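Local coordinates for protein alpha-ketoglutarate-dependent non-heme iron oxygenase EasH (Aspergillus japonicus, PDB 5M0T) that probably uses iron(II), 2-oxoglutarate and molecular oxygen to oxidise an ergot-alkaloid intermediate during cycloclavine biosynthesis, at residues 246-251 / 259-264; 79-82 / 86-89; 136-141 / 232-237; 270-273 / 278-281. All coordinates share one frame; numbering follows the deposited sequence.

Contact 1 (246-251 / 259-264); sequences ELVETM and VGWRTV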
loop_
_atom_site.group_PDB
_atom_site.type_symbol
_atom_site.label_atom_id
_atom_site.label_comp_id
_atom_site.label_asym_id
_atom_site.label_seq_id
_atom_site.Cartn_x
_atom_site.Cartn_y
_atom_site.Cartn_z
ATOM N N GLU A 246 -2.455 -7.386 -21.303
ATOM C CA GLU A 246 -3.448 -7.404 -22.397
ATOM C C GLU A 246 -4.857 -6.989 -21.941
ATOM O O GLU A 246 -5.523 -6.204 -22.613
ATOM C CB GLU A 246 -3.448 -8.787 -23.086
ATOM C CG GLU A 246 -4.698 -9.225 -23.868
ATOM C CD GLU A 246 -5.566 -10.252 -23.120
ATOM O OE1 GLU A 246 -6.034 -11.214 -23.768
ATOM O OE2 GLU A 246 -5.783 -10.120 -21.890
ATOM N N LEU A 247 -5.291 -7.499 -20.791
ATOM C CA LEU A 247 -6.616 -7.165 -20.234
ATOM C C LEU A 247 -6.676 -5.720 -19.695
ATOM O O LEU A 247 -7.648 -5.009 -19.925
ATOM C CB LEU A 247 -6.996 -8.165 -19.135
ATOM C CG LEU A 247 -8.444 -8.224 -18.661
ATOM C CD1 LEU A 247 -9.382 -8.632 -19.795
ATOM C CD2 LEU A 247 -8.598 -9.176 -17.461
ATOM N N VAL A 248 -5.628 -5.302 -18.995
ATOM C CA VAL A 248 -5.550 -3.946 -18.454
ATOM C C VAL A 248 -5.663 -2.891 -19.562
ATOM O O VAL A 248 -6.337 -1.877 -19.390
ATOM C CB VAL A 248 -4.269 -3.751 -17.600
ATOM C CG1 VAL A 248 -4.055 -2.288 -17.221
ATOM C CG2 VAL A 248 -4.335 -4.607 -16.340
ATOM N N GLU A 249 -5.044 -3.165 -20.706
ATOM C CA GLU A 249 -5.056 -2.234 -21.846
ATOM C C GLU A 249 -6.413 -2.070 -22.548
ATOM O O GLU A 249 -6.543 -1.182 -23.403
ATOM C CB GLU A 249 -3.952 -2.594 -22.854
ATOM C CG GLU A 249 -2.562 -2.412 -22.264
ATOM C CD GLU A 249 -1.437 -2.620 -23.253
ATOM O OE1 GLU A 249 -1.532 -3.509 -24.130
ATOM O OE2 GLU A 249 -0.445 -1.865 -23.159
ATOM N N THR A 250 -7.410 -2.888 -22.187
ATOM C CA THR A 250 -8.800 -2.684 -22.625
ATOM C C THR A 250 -9.583 -1.636 -21.810
ATOM O O THR A 250 -10.671 -1.235 -22.215
ATOM C CB THR A 250 -9.620 -3.991 -22.559
ATOM O OG1 THR A 250 -9.665 -4.464 -21.213
ATOM C CG2 THR A 250 -9.014 -5.061 -23.454
ATOM N N MET A 251 -9.039 -1.194 -20.678
ATOM C CA MET A 251 -9.778 -0.342 -19.749
ATOM C C MET A 251 -9.449 1.137 -19.978
ATOM O O MET A 251 -8.473 1.475 -20.657
ATOM C CB MET A 251 -9.433 -0.721 -18.314
ATOM C CG MET A 251 -9.416 -2.218 -18.011
ATOM S SD MET A 251 -8.986 -2.471 -16.274
ATOM C CE MET A 251 -8.371 -4.146 -16.280
ATOM N N VAL A 259 -7.331 -0.309 -10.534
ATOM C CA VAL A 259 -6.858 -1.681 -10.423
ATOM C C VAL A 259 -5.330 -1.826 -10.299
ATOM O O VAL A 259 -4.802 -2.918 -10.490
ATOM C CB VAL A 259 -7.419 -2.566 -11.569
ATOM C CG1 VAL A 259 -8.943 -2.481 -11.618
ATOM C CG2 VAL A 259 -6.821 -2.219 -12.924
ATOM N N GLY A 260 -4.618 -0.742 -10.003
ATOM C CA GLY A 260 -3.209 -0.817 -9.620
ATOM C C GLY A 260 -2.196 -0.856 -10.749
ATOM O O GLY A 260 -1.109 -1.407 -10.574
ATOM N N TRP A 261 -2.521 -0.265 -11.900
ATOM C CA TRP A 261 -1.568 -0.153 -13.012
ATOM C C TRP A 261 -1.170 1.293 -13.393
ATOM O O TRP A 261 -0.513 1.499 -14.426
ATOM C CB TRP A 261 -2.106 -0.910 -14.223
ATOM C CG TRP A 261 -1.834 -2.370 -14.153
ATOM C CD1 TRP A 261 -2.480 -3.287 -13.385
ATOM C CD2 TRP A 261 -0.830 -3.081 -14.870
ATOM N NE1 TRP A 261 -1.949 -4.528 -13.585
ATOM C CE2 TRP A 261 -0.930 -4.439 -14.488
ATOM C CE3 TRP A 261 0.145 -2.706 -15.800
ATOM C CZ2 TRP A 261 -0.094 -5.430 -14.998
ATOM C CZ3 TRP A 261 0.984 -3.702 -16.318
ATOM C CH2 TRP A 261 0.855 -5.052 -15.908
ATOM N N ARG A 262 -1.522 2.283 -12.570
ATOM C CA ARG A 262 -1.022 3.648 -12.766
ATOM C C ARG A 262 -0.548 4.260 -11.465
ATOM O O ARG A 262 -0.853 3.778 -10.371
ATOM C CB ARG A 262 -2.088 4.557 -13.405
ATOM C CG ARG A 262 -2.177 4.441 -14.912
ATOM C CD ARG A 262 -3.476 4.990 -15.478
ATOM N NE ARG A 262 -3.613 4.668 -16.894
ATOM C CZ ARG A 262 -3.048 5.339 -17.900
ATOM N NH1 ARG A 262 -2.265 6.402 -17.703
ATOM N NH2 ARG A 262 -3.259 4.925 -19.133
ATOM N N THR A 263 0.199 5.351 -11.617
ATOM C CA THR A 263 0.739 6.096 -10.505
ATOM C C THR A 263 -0.396 6.826 -9.798
ATOM O O THR A 263 -1.324 7.321 -10.431
ATOM C CB THR A 263 1.832 7.051 -11.007
ATOM O OG1 THR A 263 2.952 6.274 -11.456
ATOM C CG2 THR A 263 2.276 8.071 -9.936
ATOM N N VAL A 264 -0.309 6.858 -8.468
ATOM C CA VAL A 264 -1.315 7.473 -7.599
ATOM C C VAL A 264 -0.593 8.496 -6.737
ATOM O O VAL A 264 0.572 8.312 -6.415
ATOM C CB VAL A 264 -2.070 6.443 -6.728
ATOM C CG1 VAL A 264 -3.030 5.629 -7.569
ATOM C CG2 VAL A 264 -1.116 5.512 -5.974
#

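Contact 2 (79-82 / 86-89); sequences SLPL and LFRD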
loop_
_atom_site.group_PDB
_atom_site.type_symbol
_atom_site.label_atom_id
_atom_site.label_comp_id
_atom_site.label_asym_id
_atom_site.label_seq_id
_atom_site.Cartn_x
_atom_site.Cartn_y
_atom_site.Cartn_z
ATOM N N SER A 79 -10.797 -10.733 -6.980
ATOM C CA SER A 79 -10.068 -10.328 -8.197
ATOM C C SER A 79 -11.015 -10.295 -9.427
ATOM O O SER A 79 -10.769 -10.942 -10.461
ATOM C CB SER A 79 -8.859 -11.252 -8.412
ATOM O OG SER A 79 -8.029 -11.280 -7.257
ATOM N N LEU A 80 -12.108 -9.546 -9.262
ATOM C CA LEU A 80 -13.208 -9.461 -10.230
ATOM C C LEU A 80 -12.909 -8.624 -11.486
ATOM O O LEU A 80 -13.657 -8.716 -12.452
ATOM C CB LEU A 80 -14.474 -8.911 -9.568
ATOM C CG LEU A 80 -15.069 -9.694 -8.392
ATOM C CD1 LEU A 80 -16.236 -8.946 -7.764
ATOM C CD2 LEU A 80 -15.514 -11.071 -8.842
ATOM N N PRO A 81 -11.835 -7.811 -11.489
ATOM C CA PRO A 81 -11.388 -7.310 -12.792
ATOM C C PRO A 81 -11.022 -8.414 -13.793
ATOM O O PRO A 81 -11.154 -8.215 -15.012
ATOM C CB PRO A 81 -10.157 -6.486 -12.436
ATOM C CG PRO A 81 -10.461 -5.952 -11.087
ATOM C CD PRO A 81 -11.184 -7.075 -10.387
ATOM N N LEU A 82 -10.582 -9.564 -13.285
ATOM C CA LEU A 82 -10.195 -10.693 -14.140
ATOM C C LEU A 82 -11.395 -11.404 -14.773
ATOM O O LEU A 82 -11.249 -12.026 -15.817
ATOM C CB LEU A 82 -9.360 -11.710 -13.342
ATOM C CG LEU A 82 -8.037 -12.118 -14.003
ATOM C CD1 LEU A 82 -7.291 -13.030 -13.039
ATOM C CD2 LEU A 82 -8.207 -12.776 -15.376
ATOM N N LEU A 86 -18.120 -5.802 -17.112
ATOM C CA LEU A 86 -18.964 -4.806 -16.468
ATOM C C LEU A 86 -18.260 -4.158 -15.257
ATOM O O LEU A 86 -18.426 -2.959 -15.011
ATOM C CB LEU A 86 -20.306 -5.434 -16.069
ATOM C CG LEU A 86 -21.402 -4.496 -15.527
ATOM C CD1 LEU A 86 -22.790 -4.986 -15.961
ATOM C CD2 LEU A 86 -21.332 -4.309 -14.002
ATOM N N PHE A 87 -17.471 -4.936 -14.518
ATOM C CA PHE A 87 -16.675 -4.391 -13.416
ATOM C C PHE A 87 -15.612 -3.422 -13.959
ATOM O O PHE A 87 -15.526 -2.269 -13.546
ATOM C CB PHE A 87 -16.006 -5.524 -12.626
ATOM C CG PHE A 87 -15.376 -5.083 -11.360
ATOM C CD1 PHE A 87 -14.092 -4.548 -11.353
ATOM C CD2 PHE A 87 -16.053 -5.223 -10.163
ATOM C CE1 PHE A 87 -13.514 -4.118 -10.172
ATOM C CE2 PHE A 87 -15.475 -4.811 -8.981
ATOM C CZ PHE A 87 -14.206 -4.251 -8.979
ATOM N N ARG A 88 -14.805 -3.927 -14.885
ATOM C CA ARG A 88 -13.735 -3.156 -15.503
ATOM C C ARG A 88 -14.192 -1.831 -16.127
ATOM O O ARG A 88 -13.547 -0.826 -15.916
ATOM C CB ARG A 88 -13.038 -3.999 -16.572
ATOM C CG ARG A 88 -12.165 -5.111 -16.012
ATOM C CD ARG A 88 -11.249 -5.671 -17.091
ATOM N NE ARG A 88 -11.979 -6.210 -18.242
ATOM C CZ ARG A 88 -12.587 -7.394 -18.296
ATOM N NH1 ARG A 88 -12.607 -8.218 -17.247
ATOM N NH2 ARG A 88 -13.203 -7.746 -19.418
ATOM N N ASP A 89 -15.305 -1.852 -16.865
ATOM C CA ASP A 89 -15.738 -0.722 -17.719
ATOM C C ASP A 89 -16.833 0.165 -17.116
ATOM O O ASP A 89 -16.791 1.376 -17.284
ATOM C CB ASP A 89 -16.256 -1.244 -19.055
ATOM C CG ASP A 89 -15.217 -2.013 -19.847
ATOM O OD1 ASP A 89 -14.059 -2.134 -19.401
ATOM O OD2 ASP A 89 -15.577 -2.504 -20.946
#

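Contact 3 (136-141 / 232-237); sequences DGIPIC and CQFTPV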
loop_
_atom_site.group_PDB
_atom_site.type_symbol
_atom_site.label_atom_id
_atom_site.label_comp_id
_atom_site.label_asym_id
_atom_site.label_seq_id
_atom_site.Cartn_x
_atom_site.Cartn_y
_atom_site.Cartn_z
ATOM N N ASP A 136 -9.904 -2.620 10.230
ATOM C CA ASP A 136 -9.043 -3.492 11.043
ATOM C C ASP A 136 -8.177 -4.450 10.215
ATOM O O ASP A 136 -7.341 -5.132 10.762
ATOM C CB ASP A 136 -9.864 -4.221 12.119
ATOM C CG ASP A 136 -10.356 -3.284 13.224
ATOM O OD1 ASP A 136 -9.561 -2.449 13.706
ATOM O OD2 ASP A 136 -11.524 -3.388 13.639
ATOM N N GLY A 137 -8.362 -4.475 8.891
ATOM C CA GLY A 137 -7.402 -5.094 7.984
ATOM C C GLY A 137 -6.071 -4.352 7.849
ATOM O O GLY A 137 -5.116 -4.915 7.319
ATOM N N ILE A 138 -6.010 -3.094 8.302
ATOM C CA ILE A 138 -4.812 -2.265 8.250
ATOM C C ILE A 138 -4.322 -2.001 9.685
ATOM O O ILE A 138 -5.034 -1.371 10.458
ATOM C CB ILE A 138 -5.133 -0.919 7.581
ATOM C CG1 ILE A 138 -5.652 -1.124 6.156
ATOM C CG2 ILE A 138 -3.923 0.019 7.611
ATOM C CD1 ILE A 138 -6.380 0.107 5.621
ATOM N N PRO A 139 -3.105 -2.470 10.050
ATOM C CA PRO A 139 -2.698 -2.377 11.474
ATOM C C PRO A 139 -2.625 -0.954 12.090
ATOM O O PRO A 139 -3.005 -0.775 13.235
ATOM C CB PRO A 139 -1.314 -3.035 11.493
ATOM C CG PRO A 139 -1.312 -3.942 10.329
ATOM C CD PRO A 139 -2.162 -3.292 9.274
ATOM N N ILE A 140 -2.119 0.028 11.353
ATOM C CA ILE A 140 -2.094 1.404 11.858
ATOM C C ILE A 140 -3.509 1.937 12.151
ATOM O O ILE A 140 -3.687 2.668 13.110
ATOM C CB ILE A 140 -1.301 2.362 10.921
ATOM C CG1 ILE A 140 -1.149 3.772 11.515
ATOM C CG2 ILE A 140 -1.972 2.515 9.564
ATOM C CD1 ILE A 140 -0.644 3.828 12.933
ATOM N N CYS A 141 -4.507 1.548 11.366
ATOM C CA CYS A 141 -5.894 1.963 11.625
ATOM C C CYS A 141 -6.509 1.306 12.870
ATOM O O CYS A 141 -7.318 1.919 13.557
ATOM C CB CYS A 141 -6.790 1.680 10.418
ATOM S SG CYS A 141 -6.415 2.631 8.936
ATOM N N CYS A 232 -4.909 5.513 -1.246
ATOM C CA CYS A 232 -3.796 4.985 -2.046
ATOM C C CYS A 232 -2.497 4.701 -1.268
ATOM O O CYS A 232 -1.673 3.906 -1.733
ATOM C CB CYS A 232 -3.493 5.888 -3.237
ATOM S SG CYS A 232 -2.789 7.484 -2.781
ATOM N N GLN A 233 -2.318 5.345 -0.113
ATOM C CA GLN A 233 -1.148 5.093 0.752
ATOM C C GLN A 233 -1.117 3.664 1.347
ATOM O O GLN A 233 -0.055 3.218 1.774
ATOM C CB GLN A 233 -1.047 6.119 1.883
ATOM C CG GLN A 233 -2.070 5.932 2.999
ATOM C CD GLN A 233 -2.123 7.119 3.960
ATOM O OE1 GLN A 233 -1.095 7.571 4.463
ATOM N NE2 GLN A 233 -3.328 7.623 4.225
ATOM N N PHE A 234 -2.268 2.982 1.382
ATOM C CA PHE A 234 -2.359 1.602 1.895
ATOM C C PHE A 234 -2.379 0.544 0.790
ATOM O O PHE A 234 -3.122 0.653 -0.206
ATOM C CB PHE A 234 -3.580 1.417 2.798
ATOM C CG PHE A 234 -3.592 2.337 3.974
ATOM C CD1 PHE A 234 -2.623 2.230 4.957
ATOM C CD2 PHE A 234 -4.553 3.357 4.080
ATOM C CE1 PHE A 234 -2.625 3.094 6.049
ATOM C CE2 PHE A 234 -4.550 4.226 5.162
ATOM C CZ PHE A 234 -3.589 4.093 6.153
ATOM N N THR A 235 -1.560 -0.487 0.993
ATOM C CA THR A 235 -1.435 -1.602 0.077
ATOM C C THR A 235 -2.798 -2.276 -0.145
ATOM O O THR A 235 -3.514 -2.555 0.810
ATOM C CB THR A 235 -0.420 -2.634 0.617
ATOM O OG1 THR A 235 0.837 -1.983 0.891
ATOM C CG2 THR A 235 -0.195 -3.756 -0.383
ATOM N N PRO A 236 -3.170 -2.518 -1.411
ATOM C CA PRO A 236 -4.379 -3.278 -1.695
ATOM C C PRO A 236 -4.363 -4.739 -1.201
ATOM O O PRO A 236 -3.319 -5.400 -1.223
ATOM C CB PRO A 236 -4.441 -3.263 -3.227
ATOM C CG PRO A 236 -3.715 -2.031 -3.626
ATOM C CD PRO A 236 -2.603 -1.914 -2.630
ATOM N N VAL A 237 -5.519 -5.234 -0.786
ATOM C CA VAL A 237 -5.668 -6.646 -0.454
ATOM C C VAL A 237 -5.479 -7.533 -1.701
ATOM O O VAL A 237 -4.883 -8.611 -1.605
ATOM C CB VAL A 237 -7.021 -6.915 0.234
ATOM C CG1 VAL A 237 -7.293 -8.407 0.353
ATOM C CG2 VAL A 237 -7.044 -6.265 1.612
#

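Contact 4 (270-273 / 278-281); sequences DIWT and DLAT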
loop_
_atom_site.group_PDB
_atom_site.type_symbol
_atom_site.label_atom_id
_atom_site.label_comp_id
_atom_site.label_asym_id
_atom_site.label_seq_id
_atom_site.Cartn_x
_atom_site.Cartn_y
_atom_site.Cartn_z
ATOM N N ASP A 270 4.049 11.132 -5.411
ATOM C CA ASP A 270 3.775 10.123 -6.417
ATOM C C ASP A 270 4.286 8.801 -5.900
ATOM O O ASP A 270 5.449 8.703 -5.544
ATOM C CB ASP A 270 4.434 10.447 -7.768
ATOM C CG ASP A 270 3.650 11.476 -8.577
ATOM O OD1 ASP A 270 2.523 11.830 -8.189
ATOM O OD2 ASP A 270 4.164 11.933 -9.614
ATOM N N ILE A 271 3.407 7.804 -5.848
ATOM C CA ILE A 271 3.795 6.444 -5.499
ATOM C C ILE A 271 3.227 5.458 -6.520
ATOM O O ILE A 271 2.339 5.813 -7.306
ATOM C CB ILE A 271 3.386 6.080 -4.044
ATOM C CG1 ILE A 271 1.871 6.069 -3.852
ATOM C CG2 ILE A 271 4.030 7.050 -3.058
ATOM C CD1 ILE A 271 1.469 5.685 -2.445
ATOM N N TRP A 272 3.760 4.231 -6.497
ATOM C CA TRP A 272 3.500 3.226 -7.528
ATOM C C TRP A 272 4.008 3.746 -8.890
ATOM O O TRP A 272 3.262 3.909 -9.851
ATOM C CB TRP A 272 2.018 2.844 -7.550
ATOM C CG TRP A 272 1.747 1.440 -7.956
ATOM C CD1 TRP A 272 1.027 1.021 -9.034
ATOM C CD2 TRP A 272 2.157 0.250 -7.260
ATOM N NE1 TRP A 272 0.967 -0.358 -9.059
ATOM C CE2 TRP A 272 1.644 -0.852 -7.974
ATOM C CE3 TRP A 272 2.885 0.014 -6.085
ATOM C CZ2 TRP A 272 1.875 -2.171 -7.580
ATOM C CZ3 TRP A 272 3.099 -1.301 -5.689
ATOM C CH2 TRP A 272 2.593 -2.375 -6.433
ATOM N N THR A 273 5.311 3.969 -8.935
ATOM C CA THR A 273 5.984 4.575 -10.058
ATOM C C THR A 273 6.902 3.593 -10.785
ATOM O O THR A 273 7.175 2.500 -10.293
ATOM C CB THR A 273 6.838 5.728 -9.531
ATOM O OG1 THR A 273 7.857 5.200 -8.686
ATOM C CG2 THR A 273 5.974 6.716 -8.726
ATOM N N ASP A 278 6.231 8.667 -13.730
ATOM C CA ASP A 278 4.906 8.124 -14.074
ATOM C C ASP A 278 4.986 6.677 -14.602
ATOM O O ASP A 278 5.822 6.367 -15.449
ATOM C CB ASP A 278 4.244 9.034 -15.122
ATOM C CG ASP A 278 2.820 8.628 -15.443
ATOM O OD1 ASP A 278 1.974 8.740 -14.535
ATOM O OD2 ASP A 278 2.542 8.218 -16.599
ATOM N N LEU A 279 4.122 5.805 -14.087
ATOM C CA LEU A 279 4.191 4.359 -14.387
ATOM C C LEU A 279 3.768 4.049 -15.818
ATOM O O LEU A 279 4.468 3.339 -16.548
ATOM C CB LEU A 279 3.316 3.558 -13.410
ATOM C CG LEU A 279 3.173 2.036 -13.647
ATOM C CD1 LEU A 279 4.527 1.344 -13.715
ATOM C CD2 LEU A 279 2.272 1.420 -12.569
ATOM N N ALA A 280 2.607 4.575 -16.193
ATOM C CA ALA A 280 2.038 4.361 -17.527
ATOM C C ALA A 280 2.953 4.825 -18.667
ATOM O O ALA A 280 3.037 4.157 -19.694
ATOM C CB ALA A 280 0.684 5.051 -17.626
ATOM N N THR A 281 3.629 5.960 -18.476
ATOM C CA THR A 281 4.610 6.471 -19.439
ATOM C C THR A 281 5.808 5.533 -19.530
ATOM O O THR A 281 6.267 5.211 -20.631
ATOM C CB THR A 281 5.155 7.875 -19.041
ATOM O OG1 THR A 281 4.072 8.756 -18.726
ATOM C CG2 THR A 281 5.984 8.493 -20.151
#

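Contact 1 (246-251 / 259-264)
Val259, the first residue past helix 253-258 to leave helical geometry, meets Met251 tip to tip: its CG2 methyl lies 4.0 Å from Met251 SD. The methionine reaches this far because its chain is extended beyond CG. Val259 also rests on Pro81 and Leu243. Gly260 follows with a positive phi, and its carbonyl O accepts a hydrogen bond from the Ser240 hydroxyl. Trp261 then presents a face of its indole to Val248. The CG2 methyl of Val248 sits 3.7 Å from the centroid of the five-membered ring and only 12° off its normal, a CH-pi contact. A chi1 of 171° sets both valine methyls over this same face, CG2 above the pyrrole ring and CG1 nearer the CB end, with Val248 CG1 3.8 Å from Trp261 CG. The ring is further held by the bond of Trp261 NE1 to Ser240 O, and Val241 of the second subunit packs on it. A type I beta turn from Val248 to Met251 lies between the two helices, and the CH-pi contact joins Val248 of the short helix 245-248 to the loop running from helix 253-258 to strand 264-266, in the C-terminal region beside the dimer interface.

Contact 2 (79-82 / 86-89)
Pro81 lies alongside the Phe87 ring, the two side chains pointing the same way, with Pro81 CG 3.7 Å from Phe87 CE1. The pair belongs to the connection between strand 75-77, at one margin of the main sheet, and helix 85-91, which packs against that sheet in the cupin-type, double-stranded beta-helix fold of the phytanoyl-CoA dioxygenase family. Ser79 to Leu82 form a type I beta turn, closed by the bond from Leu82 N to Ser79 O, and the turn offers Leu80 and Pro81 to the helix together. Leu80 covers one face of the same ring: its CB stands 4.3 Å from the Phe87 centroid, 19° off the normal, in a CH-pi contact displaced toward the rim. A chi1 of -170° points the Phe87 ring away from its own backbone N and sends it from the helix into the turn. Beyond the turn, both residues continue onto Phe225 of strand 222-231, Phe87 also onto Leu114 and Leu80 onto Val119 of strand 112-122, so one apolar layer runs from turn to sheet. Ser79 and Leu82 meet Tyr274 of the second subunit. The polar half of the contact falls to Arg88. Its chain bends at chi3 and carries the guanidinium back to the turn, where Arg88 NH1 donates to Pro81 O at 2.7 Å with the acceptor close to the guanidinium plane.

Contact 3 (136-141 / 232-237)
An apolar cluster round the Phe234 ring, with one CH-pi and one sulfur-aromatic contact, joins the start of helix 139-144 to the loop that follows strand 222-231, close to the subunit interface. Ile138, at the N-cap position of the helix, supplies two branches and crosses the phenylalanine side chain at about a right angle. Its CD1 methyl lies over one face, 4.2 Å from the Phe234 centroid and 23° off the normal, while Ile138 CG2 comes within 3.7 Å of Phe234 CE1. Two residues on, Ile140 adds its shorter branch: chi1 of -174° turns the longer CG1 arm to the far side of CB from the backbone N, and Ile140 CG2 is the branch that reaches Phe234 CE1, at 3.6 Å. Cys141 completes the group obliquely, its SG 4.8 Å from the ring centroid in the sulfur-aromatic contact. The opposite face of the phenyl is taken by its own neighbour, Gln233, whose CG lies over the ring centre, so the ring is sandwiched between aliphatic groups.

Gln233 also works across the interface, where its OE1 accepts from Ile140 N of the second subunit. A reciprocal pair of bonds links Cys232 O of each subunit to Thr235 OG1 of the other. The helix side begins shortly after the iron ligands His132 and Glu134, and the Ile138 side chain is about 12 Å from the bound iron. The contact thus joins the chain leaving the iron-binding residues of the cupin fold to the loop that forms part of this protein's dimer interface.

Contact 4 (270-273 / 278-281)
Leu279 turns its side chain back toward Trp272 through a chi1 of 175°, with CG trans to the main-chain nitrogen; this brings CD2 to the indole, while CD1 lies near Thr273. Trp272 contributes an unusual backbone in the left-handed region, which together with its chi1 of -149° places the ring beside the leucine just after strand 269-271. The two side chains then run side by side in the same direction. Leu279 CD2 touches Trp272 CD1 at 3.8 Å, meeting the indole obliquely. The leucine also lies against the main chain, with Leu279 CB 3.6 Å from Trp272 O.

That carbonyl oxygen is not left to the methyls alone, for it accepts the hydroxyl hydrogen of Thr263, while Thr263 OG1 in turn receives the hydrogen of Leu279 N, so that one threonine stitches both sides of the contact together. The indole N-H is used as well, Trp272 NE1 bonding to Gly260 O. The Trp272 ring meets Trp272 of the second subunit, and Thr273 OG1 bonds to Val237 O of that subunit.

Asp278 caps the helix that carries Leu279. Its OD2 takes two donors of one residue on its anti side: Thr281 OG1 at 2.7 Å and, as the capping bond, Thr281 N at 3.1 Å. The chemistry implies a division of labour: the direct contact is apolar, Thr263 hydrogen-bonds to both sides, which probably helps to set them, and the amino end of the helix, with the two Thr281 donors, would probably help to stabilise the negative charge of Asp278.

How the contacts relate
Followed from the N terminus, the four contacts come in series; none encloses or crosses another. Contact 2 closes a very short loop between an edge strand and helix 85-91. Contact 3 spans by far the longest excursion, 90 residues that include much of the central sheet. Contact 1 then brackets helix 253-258, and contact 4 closes a short turn between strand 269-271 and the last helix. In space they join up: Arg88 of contact 2 packs on Met251 of contact 1, whose Arg262 lies against Ala280 of contact 4, while Val264 of contact 1 and Ile271 of contact 4 both reach Cys232 of contact 3. All four also touch the second subunit, tying the C-terminal region to core and dimer.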